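Local atomic coordinates of transcriptional regulator, GntR family (Thermotoga maritima, PDB entry 3SXM), a protein that probably regulates transcription by binding DNA, and is represented here by its metal-free, all-helical FCD domain, the part that carries the metal-binding site. Residues A[18-22]-A[75-79]; A[33-39]-A[61-65]; A[91-95]-A[128-133]; A[102-106]-A[121-125]. The protein carries 3 engineered substitutions. All coordinates share one frame. Residues are numbered along the deposited sequence.

Interaction 1 of 4, residues A[18-22]-A[75-79]; sequences MEVFC and IISLY
Segments 18-22 and 75-79 are helical, from helices 5-25 and 73-90 of the all-helical FCD domain. Their short axes run nearly antiparallel, crossing at -152° with a closest approach of 11.9 Å; Met18 and Ile75 stand in register, their CA atoms 7.8 Å apart. Residues 18-20 form a wider, pi-type turn. Apolar packing bridges this gap. Met18 (m, t, p) reaches across, chi3 turning CE to within 3.9 Å of Ile75 CG2, 4.0 Å of Leu78 CB and 4.0 Å of Tyr79 CB. Cys22 SG sits 4.1 Å from Ile75 CG2, and Phe21 CE2 approaches Ile75 CD1 at 4.4 Å. Met17 of the second subunit packs on Met18 and Phe21, so the contact forms part of the dimer interface. The polar part is one hydrogen bond: Tyr79, with chi1 t, donates from OH to Glu19 OE2 at 2.7 Å. Glu19 also pairs with Arg15 and His63, a zinc ligand in another structure of the protein. A buried carboxylate with three partners thus ties this packing to the metal site.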
# COMPACT_ATOMS: atom_id res chain seq x y z
N MET A 18 2.52 2.07 1.83
CA MET A 18 3.45 1.85 0.73
C MET A 18 4.82 1.43 1.26
O MET A 18 5.44 0.49 0.76
CB MET A 18 3.56 3.09 -0.14
CG MET A 18 2.24 3.51 -0.78
SD MET A 18 2.34 4.96 -1.82
CE MET A 18 3.16 4.30 -3.17
N GLU A 19 5.36 2.16 2.23
CA GLU A 19 6.75 1.91 2.69
C GLU A 19 6.87 0.57 3.39
O GLU A 19 7.85 -0.15 3.20
CB GLU A 19 7.24 3.08 3.55
CG GLU A 19 7.27 4.40 2.85
CD GLU A 19 7.90 5.47 3.71
OE1 GLU A 19 8.68 5.07 4.60
OE2 GLU A 19 7.67 6.68 3.49
N VAL A 20 5.93 0.23 4.25
CA VAL A 20 5.98 -1.04 4.97
C VAL A 20 5.80 -2.18 3.98
O VAL A 20 6.48 -3.20 4.09
CB VAL A 20 4.96 -1.10 6.10
CG1 VAL A 20 4.82 -2.55 6.65
CG2 VAL A 20 5.32 -0.09 7.22
N PHE A 21 4.88 -2.05 3.02
CA PHE A 21 4.74 -3.10 2.02
C PHE A 21 6.09 -3.34 1.35
O PHE A 21 6.46 -4.50 1.12
CB PHE A 21 3.70 -2.71 0.94
CG PHE A 21 3.51 -3.77 -0.12
CD1 PHE A 21 2.63 -4.80 0.08
CD2 PHE A 21 4.19 -3.73 -1.33
CE1 PHE A 21 2.38 -5.75 -0.89
CE2 PHE A 21 4.01 -4.73 -2.26
CZ PHE A 21 3.11 -5.72 -2.05
N CYS A 22 6.77 -2.30 0.92
CA CYS A 22 8.03 -2.48 0.19
C CYS A 22 9.15 -3.02 1.09
O CYS A 22 9.89 -3.93 0.70
CB CYS A 22 8.45 -1.20 -0.52
SG CYS A 22 7.33 -0.74 -1.85
N ILE A 75 4.33 1.56 -8.40
CA ILE A 75 4.48 1.95 -6.98
C ILE A 75 5.41 3.13 -6.87
O ILE A 75 5.10 4.10 -6.18
CB ILE A 75 4.91 0.77 -6.10
CG1 ILE A 75 3.82 -0.27 -6.07
CG2 ILE A 75 5.19 1.28 -4.70
CD1 ILE A 75 4.18 -1.56 -5.30
N ILE A 76 6.53 3.08 -7.57
CA ILE A 76 7.53 4.16 -7.61
C ILE A 76 6.87 5.44 -8.08
O ILE A 76 7.06 6.51 -7.49
CB ILE A 76 8.75 3.78 -8.43
CG1 ILE A 76 9.52 2.63 -7.75
CG2 ILE A 76 9.67 4.97 -8.66
CD1 ILE A 76 10.51 1.90 -8.64
N SER A 77 6.07 5.36 -9.15
CA SER A 77 5.46 6.54 -9.73
C SER A 77 4.38 7.09 -8.80
O SER A 77 4.24 8.34 -8.71
CB SER A 77 4.88 6.22 -11.13
OG SER A 77 3.68 5.51 -11.09
N LEU A 78 3.66 6.26 -8.07
CA LEU A 78 2.63 6.75 -7.14
C LEU A 78 3.30 7.45 -5.98
O LEU A 78 2.83 8.50 -5.52
CB LEU A 78 1.75 5.59 -6.64
CG LEU A 78 0.87 4.95 -7.73
CD1 LEU A 78 0.22 3.75 -7.13
CD2 LEU A 78 -0.18 5.90 -8.22
N TYR A 79 4.43 6.93 -5.54
CA TYR A 79 5.14 7.56 -4.40
C TYR A 79 5.69 8.90 -4.86
O TYR A 79 5.64 9.92 -4.11
CB TYR A 79 6.25 6.67 -3.88
CG TYR A 79 6.78 7.05 -2.51
CD1 TYR A 79 6.10 6.69 -1.38
CD2 TYR A 79 7.96 7.71 -2.40
CE1 TYR A 79 6.61 6.99 -0.09
CE2 TYR A 79 8.47 8.05 -1.12
CZ TYR A 79 7.78 7.69 -0.02
OH TYR A 79 8.31 8.03 1.21

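Interaction 2 of 4, residues A[33-39]-A[61-65]; sequences SEELLEI and RLHKL. With BCT (bicarbonate ion), chain C.
A salt-bridge network and a capped helix start mark this antiparallel FCD-domain pair of helix 34-44 and metal-ligand-bearing helix 51-68. Segments 34-39 and 61-65 cross at -161°, axes 10.2 Å apart; Ile39 and Leu62 CA atoms are nearest, at 6.9 Å. Ser33 (p) is the N-cap: its OG accepts weakly from Leu36 N at 3.3 Å and is hydrogen-bonded to Ile30 O. Glu34 N and Glu35 N donate to O1 (3.0 Å) and O3 (3.1 Å) of a bicarbonate probably from the crystallisation liquor. Between the helices, Leu36 CD1 meets Leu62 CD1 at 3.7 Å, Leu36 CB meets Leu65 CD2 at 3.8 Å, and Ile39 CD1 lies 4.2 Å from Leu62 CB. Arg61 (m, t, p) holds Glu35 (t, p) in a bidentate salt bridge, NH2 to OE1 at 2.9 Å and NE to OE2 at 3.0 Å. Arg61 NH2 makes a weak hydrogen bond within the network, to Glu38 OE1 at 3.1 Å. A water donates to Glu35 OE2 and Arg61 O, 2.8 Å from each.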
# COMPACT_ATOMS: atom_id res chain seq x y z
N SER A 33 21.66 -3.27 -0.40
CA SER A 33 21.90 -2.15 -1.29
C SER A 33 23.05 -1.26 -0.80
O SER A 33 23.24 -1.06 0.41
CB SER A 33 20.66 -1.31 -1.47
OG SER A 33 20.33 -0.69 -0.30
N GLU A 34 23.84 -0.78 -1.75
CA GLU A 34 24.94 0.14 -1.44
C GLU A 34 24.35 1.44 -0.95
O GLU A 34 24.94 2.07 -0.03
CB GLU A 34 25.80 0.35 -2.66
CG GLU A 34 26.51 -0.93 -3.10
CD GLU A 34 27.38 -0.76 -4.34
OE1 GLU A 34 27.34 0.32 -4.97
OE2 GLU A 34 28.12 -1.71 -4.66
N GLU A 35 23.19 1.83 -1.48
CA GLU A 35 22.59 3.11 -1.11
C GLU A 35 22.29 3.12 0.38
O GLU A 35 22.52 4.12 1.05
CB GLU A 35 21.30 3.36 -1.91
CG GLU A 35 20.35 4.49 -1.42
CD GLU A 35 20.81 5.86 -1.85
OE1 GLU A 35 21.98 5.94 -2.23
OE2 GLU A 35 20.02 6.85 -1.81
N LEU A 36 21.82 2.01 0.92
CA LEU A 36 21.47 1.96 2.34
C LEU A 36 22.69 2.27 3.18
O LEU A 36 22.61 3.01 4.16
CB LEU A 36 20.94 0.58 2.70
CG LEU A 36 20.43 0.40 4.12
CD1 LEU A 36 19.24 1.26 4.39
CD2 LEU A 36 20.18 -1.07 4.53
N LEU A 37 23.82 1.70 2.82
CA LEU A 37 25.05 1.95 3.54
C LEU A 37 25.59 3.37 3.37
O LEU A 37 26.16 3.94 4.32
CB LEU A 37 26.09 0.93 3.12
CG LEU A 37 25.75 -0.52 3.40
CD1 LEU A 37 26.90 -1.39 2.94
CD2 LEU A 37 25.53 -0.74 4.90
N GLU A 38 25.45 3.95 2.19
CA GLU A 38 25.85 5.34 1.99
C GLU A 38 25.00 6.26 2.89
O GLU A 38 25.52 7.23 3.46
CB GLU A 38 25.61 5.77 0.55
CG GLU A 38 26.56 5.21 -0.45
CD GLU A 38 26.31 5.76 -1.84
OE1 GLU A 38 25.75 6.88 -1.95
OE2 GLU A 38 26.69 5.08 -2.81
N ILE A 39 23.74 5.95 3.04
CA ILE A 39 22.83 6.74 3.90
C ILE A 39 23.25 6.56 5.33
O ILE A 39 23.40 7.52 6.06
CB ILE A 39 21.39 6.34 3.74
CG1 ILE A 39 20.88 6.69 2.32
CG2 ILE A 39 20.52 6.98 4.80
CD1 ILE A 39 19.55 6.02 1.97
N ARG A 61 16.10 10.17 0.93
CA ARG A 61 16.77 9.03 0.30
C ARG A 61 16.38 7.72 0.92
O ARG A 61 16.17 6.73 0.19
CB ARG A 61 18.31 9.18 0.34
CG ARG A 61 18.83 10.19 -0.56
CD ARG A 61 20.35 10.46 -0.28
NE ARG A 61 21.18 9.32 -0.66
CZ ARG A 61 22.48 9.26 -0.41
NH1 ARG A 61 23.07 10.22 0.29
NH2 ARG A 61 23.18 8.22 -0.82
N LEU A 62 16.27 7.64 2.23
CA LEU A 62 16.02 6.36 2.90
C LEU A 62 14.62 5.87 2.53
O LEU A 62 14.46 4.71 2.18
CB LEU A 62 16.17 6.52 4.42
CG LEU A 62 15.96 5.24 5.20
CD1 LEU A 62 16.93 4.14 4.80
CD2 LEU A 62 16.04 5.50 6.66
N HIS A 63 13.63 6.74 2.66
CA HIS A 63 12.24 6.31 2.44
C HIS A 63 12.00 6.04 0.96
O HIS A 63 11.32 5.04 0.63
CB HIS A 63 11.27 7.31 3.04
CG HIS A 63 11.37 7.35 4.53
ND1 HIS A 63 10.65 6.52 5.37
CD2 HIS A 63 12.17 8.09 5.34
CE1 HIS A 63 11.01 6.74 6.62
NE2 HIS A 63 11.93 7.70 6.61
N LYS A 64 12.57 6.83 0.06
CA LYS A 64 12.50 6.52 -1.39
C LYS A 64 13.22 5.23 -1.72
O LYS A 64 12.77 4.56 -2.67
CB LYS A 64 13.00 7.67 -2.24
CG LYS A 64 12.01 8.79 -2.27
CD LYS A 64 12.42 9.91 -3.16
CE LYS A 64 11.24 10.83 -3.48
NZ LYS A 64 11.72 11.98 -4.29
N LEU A 65 14.29 4.85 -1.01
CA LEU A 65 15.02 3.60 -1.28
C LEU A 65 14.09 2.43 -1.04
O LEU A 65 14.09 1.44 -1.83
CB LEU A 65 16.27 3.46 -0.35
CG LEU A 65 16.94 2.07 -0.33
CD1 LEU A 65 17.46 1.70 -1.62
CD2 LEU A 65 18.01 2.05 0.73
C BCT C . 22.24 -0.34 -4.93
O1 BCT C . 22.97 -1.31 -4.52
O2 BCT C . 21.08 -0.73 -5.56
O3 BCT C . 22.02 0.78 -4.12
O HOH W 1 17.24 6.73 -2.41

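Interaction 3 of 4, residues A[91-95]-A[128-133]; sequences HLNER and NVEAET
Between helices 73-90 and 96-111 of the FCD domain, the connection 91-95 lies along residues 128-133 of helix 115-135. His91, which in another structure binds a different zinc ion from the histidines of interactions 2 and 4, leads in. Leu92 points toward the helix, its CB 3.9 Å from Thr133 CG2, and Ile8 packs on both. At Asn93 the backbone is extended (phi/psi -150/128), its CA 5.6 Å from Thr133 CA and its CB 3.9 Å from Thr133 OG1, which donates to Val129 O at 2.8 Å. A water donates to Asn93 OD1 at 2.9 Å and Val129 O at 3.2 Å. Arg95, N-cap of helix 96-111, stretches with chi1 to chi3 all t and lays a guanidinium face on the backbone at Asn128 C and Val129 N. Arg95 NH1 is held by Ser99 and Glu102, while Arg95 NE makes a long salt bridge to Glu132 OE2 at 3.8 Å. A further water joins Arg95 NH2, at 3.1 Å, to Glu132 OE1, at 3.2 Å.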
# COMPACT_ATOMS: atom_id res chain seq x y z
N HIS A 91 7.76 19.08 6.60
CA HIS A 91 8.19 20.43 6.96
C HIS A 91 7.29 21.14 8.00
O HIS A 91 7.60 22.25 8.48
CB HIS A 91 8.34 21.30 5.71
CG HIS A 91 9.59 21.04 4.94
ND1 HIS A 91 9.74 20.04 4.01
CD2 HIS A 91 10.78 21.69 5.00
CE1 HIS A 91 10.98 20.06 3.54
NE2 HIS A 91 11.61 21.07 4.10
N LEU A 92 6.22 20.48 8.43
CA LEU A 92 5.31 21.08 9.39
C LEU A 92 5.89 21.10 10.74
O LEU A 92 5.51 21.96 11.55
CB LEU A 92 3.97 20.33 9.47
CG LEU A 92 3.12 20.49 8.23
CD1 LEU A 92 1.86 19.57 8.35
CD2 LEU A 92 2.72 21.94 7.93
N ASN A 93 6.79 20.20 11.05
CA ASN A 93 7.34 20.10 12.39
C ASN A 93 8.75 19.59 12.33
O ASN A 93 8.99 18.61 11.76
CB ASN A 93 6.48 19.17 13.22
CG ASN A 93 6.90 19.11 14.68
OD1 ASN A 93 7.16 18.06 15.21
ND2 ASN A 93 6.92 20.22 15.31
N GLU A 94 9.68 20.29 12.96
CA GLU A 94 11.10 19.94 12.95
C GLU A 94 11.51 18.99 14.05
O GLU A 94 11.47 19.34 15.22
CB GLU A 94 11.87 21.24 13.22
CG GLU A 94 13.36 21.11 13.31
CD GLU A 94 13.86 20.73 14.69
OE1 GLU A 94 13.70 21.54 15.64
OE2 GLU A 94 14.47 19.64 14.81
N ARG A 95 11.91 17.78 13.66
CA ARG A 95 12.29 16.76 14.63
C ARG A 95 13.68 16.20 14.42
O ARG A 95 13.92 15.04 14.78
CB ARG A 95 11.14 15.76 14.50
CG ARG A 95 10.97 14.84 15.60
CD ARG A 95 9.70 14.03 15.35
NE ARG A 95 9.62 13.00 16.35
CZ ARG A 95 9.98 11.74 16.15
NH1 ARG A 95 10.52 11.36 14.99
NH2 ARG A 95 9.81 10.90 17.15
N ASN A 128 5.20 8.18 15.20
CA ASN A 128 5.79 9.19 16.12
C ASN A 128 5.81 10.53 15.44
O ASN A 128 5.44 11.54 16.09
CB ASN A 128 7.22 8.79 16.51
CG ASN A 128 7.29 7.68 17.57
OD1 ASN A 128 6.30 7.32 18.19
ND2 ASN A 128 8.49 7.18 17.79
N VAL A 129 6.23 10.59 14.18
CA VAL A 129 6.19 11.80 13.37
C VAL A 129 4.76 12.35 13.33
O VAL A 129 4.52 13.53 13.59
CB VAL A 129 6.77 11.52 11.99
CG1 VAL A 129 6.39 12.57 11.00
CG2 VAL A 129 8.27 11.33 12.10
N GLU A 130 3.81 11.48 13.05
CA GLU A 130 2.41 11.85 12.98
C GLU A 130 1.97 12.49 14.29
O GLU A 130 1.38 13.59 14.27
CB GLU A 130 1.56 10.62 12.68
CG GLU A 130 0.09 10.88 12.58
CD GLU A 130 -0.66 9.61 12.27
OE1 GLU A 130 -0.32 8.54 12.82
OE2 GLU A 130 -1.54 9.67 11.41
N ALA A 131 2.21 11.82 15.39
CA ALA A 131 1.73 12.27 16.68
C ALA A 131 2.32 13.63 17.01
O ALA A 131 1.61 14.51 17.54
CB ALA A 131 2.04 11.23 17.76
N GLU A 132 3.60 13.81 16.74
CA GLU A 132 4.25 15.05 17.11
C GLU A 132 3.80 16.18 16.21
O GLU A 132 3.66 17.33 16.65
CB GLU A 132 5.78 14.89 17.03
CG GLU A 132 6.39 14.06 18.04
CD GLU A 132 7.38 14.87 18.86
OE1 GLU A 132 7.52 14.58 20.07
OE2 GLU A 132 8.00 15.80 18.31
N THR A 133 3.52 15.90 14.94
CA THR A 133 3.04 16.90 14.05
C THR A 133 1.64 17.36 14.47
O THR A 133 1.37 18.56 14.55
CB THR A 133 3.04 16.34 12.59
OG1 THR A 133 4.38 15.99 12.25
CG2 THR A 133 2.55 17.34 11.59
O HOH W 2 7.01 15.52 13.78
O HOH W 3 8.16 11.42 19.75

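Interaction 4 of 4, residues A[102-106]-A[121-125]; sequences EHKEL and KLKEH
This helical hairpin of the FCD domain, helices 96-111 and 115-135, contributes two histidines to the zinc site known from another structure, metal-free here. Segments 102-106 and 121-125 run at 167°, axes 9.9 Å apart; CA atoms lie 5.7 Å apart for Leu106 and Lys121, 6.4 Å for Glu102 and His125. The t rotamer of His125 (chi2 73°) directs ND1 to Glu102 OE1, to which it donates at 2.7 Å; Glu102 (m, t) is also paired with Arg95 and Asn128. His103 starts with CB away, yet at chi1 m its ring reaches His125 obliquely, centroids 4.5 Å apart and planes at 48°, and its NE2 is hydrogen-bonded to His63. Leu106 (t, p) brings CD1 within 4.2 Å of Leu122 CB. Lys121, with chi1 t, places CG 3.9 Å from Leu106 CB; chi2 p then leads the rest of the chain to Glu105. Their long salt bridge, Lys121 NZ to Glu105 OE1 at 3.7 Å, is reinforced by two waters, each accepting from NZ at 2.9 Å.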
# COMPACT_ATOMS: atom_id res chain seq x y z
N GLU A 102 16.06 7.60 15.03
CA GLU A 102 15.15 6.52 14.61
C GLU A 102 15.63 5.89 13.31
O GLU A 102 15.59 4.66 13.17
CB GLU A 102 13.71 7.03 14.49
CG GLU A 102 13.07 7.38 15.85
CD GLU A 102 11.76 8.19 15.73
OE1 GLU A 102 11.44 8.68 14.61
OE2 GLU A 102 11.13 8.32 16.81
N HIS A 103 16.08 6.73 12.39
CA HIS A 103 16.60 6.23 11.11
C HIS A 103 17.86 5.43 11.28
O HIS A 103 18.04 4.36 10.67
CB HIS A 103 16.89 7.35 10.15
CG HIS A 103 15.66 7.93 9.56
ND1 HIS A 103 15.58 9.23 9.11
CD2 HIS A 103 14.43 7.39 9.39
CE1 HIS A 103 14.36 9.45 8.66
NE2 HIS A 103 13.65 8.33 8.79
N LYS A 104 18.77 5.93 12.10
CA LYS A 104 19.98 5.18 12.36
C LYS A 104 19.66 3.78 12.85
O LYS A 104 20.29 2.80 12.39
CB LYS A 104 20.83 5.91 13.41
CG LYS A 104 22.15 5.20 13.70
CD LYS A 104 22.99 5.85 14.79
CE LYS A 104 24.17 4.90 15.14
NZ LYS A 104 25.02 5.37 16.23
N GLU A 105 18.75 3.65 13.81
CA GLU A 105 18.39 2.39 14.39
C GLU A 105 17.60 1.50 13.44
O GLU A 105 17.84 0.28 13.40
CB GLU A 105 17.70 2.63 15.74
CG GLU A 105 18.73 3.19 16.74
CD GLU A 105 18.18 3.58 18.08
OE1 GLU A 105 16.97 3.84 18.23
OE2 GLU A 105 19.04 3.63 18.99
N LEU A 106 16.74 2.12 12.66
CA LEU A 106 16.02 1.36 11.61
C LEU A 106 17.04 0.72 10.67
O LEU A 106 16.94 -0.46 10.31
CB LEU A 106 15.10 2.31 10.86
CG LEU A 106 14.42 1.80 9.58
CD1 LEU A 106 13.61 0.56 9.84
CD2 LEU A 106 13.56 2.87 9.02
N LYS A 121 10.15 -0.63 13.64
CA LYS A 121 10.79 0.68 13.79
C LYS A 121 10.28 1.68 12.75
O LYS A 121 10.11 2.86 13.06
CB LYS A 121 12.32 0.59 13.71
CG LYS A 121 13.08 1.84 14.13
CD LYS A 121 12.90 2.07 15.68
CE LYS A 121 13.71 3.18 16.24
NZ LYS A 121 13.30 3.34 17.70
N LEU A 122 10.06 1.23 11.52
CA LEU A 122 9.52 2.07 10.49
C LEU A 122 8.11 2.58 10.91
O LEU A 122 7.81 3.77 10.79
CB LEU A 122 9.54 1.34 9.14
CG LEU A 122 8.84 2.11 8.00
CD1 LEU A 122 9.45 3.46 7.78
CD2 LEU A 122 8.90 1.35 6.69
N LYS A 123 7.25 1.68 11.36
CA LYS A 123 5.89 2.02 11.79
C LYS A 123 5.98 2.99 12.97
O LYS A 123 5.28 3.98 12.99
CB LYS A 123 5.09 0.79 12.21
CG LYS A 123 4.69 -0.09 11.03
CD LYS A 123 3.96 -1.33 11.54
CE LYS A 123 3.54 -2.20 10.40
NZ LYS A 123 2.95 -3.52 10.81
N GLU A 124 6.85 2.70 13.92
CA GLU A 124 7.01 3.58 15.09
C GLU A 124 7.45 4.96 14.66
O GLU A 124 6.94 5.97 15.17
CB GLU A 124 8.05 3.00 16.06
CG GLU A 124 7.59 1.73 16.74
CD GLU A 124 8.76 1.00 17.44
OE1 GLU A 124 9.88 1.61 17.53
OE2 GLU A 124 8.55 -0.16 17.91
N HIS A 125 8.41 5.04 13.73
CA HIS A 125 8.89 6.30 13.24
C HIS A 125 7.76 7.13 12.65
O HIS A 125 7.58 8.33 12.95
CB HIS A 125 9.99 6.08 12.21
CG HIS A 125 10.30 7.29 11.39
ND1 HIS A 125 10.98 8.37 11.92
CD2 HIS A 125 9.95 7.64 10.14
CE1 HIS A 125 11.07 9.31 11.00
NE2 HIS A 125 10.45 8.90 9.92
O HOH W 4 15.31 2.17 19.36
O HOH W 5 15.03 5.61 17.85

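In the fold
Interactions 1, 2 and 4 meet at the unoccupied site of His63, His103 and His125, while interaction 3 adjoins it through interaction 4. His63 of interaction 2 is the hub: its ND1 lies 2.6 Å from Glu19 OE1 of interaction 1, its NE2 2.8 Å from His103 NE2 of interaction 4, both probable hydrogen bonds, and its CE1 3.8 Å from His125 CD2. With Asp59, these three histidines bind one zinc in another structure. Arg95 NH1 forms a salt bridge with Glu102 OE1 at 2.9 Å, so the carboxylate that accepts from His125 ND1 is also paired with the 91-95 connection. Interactions 1 and 3 lie across the chain's centre, their centres about 21 Å apart.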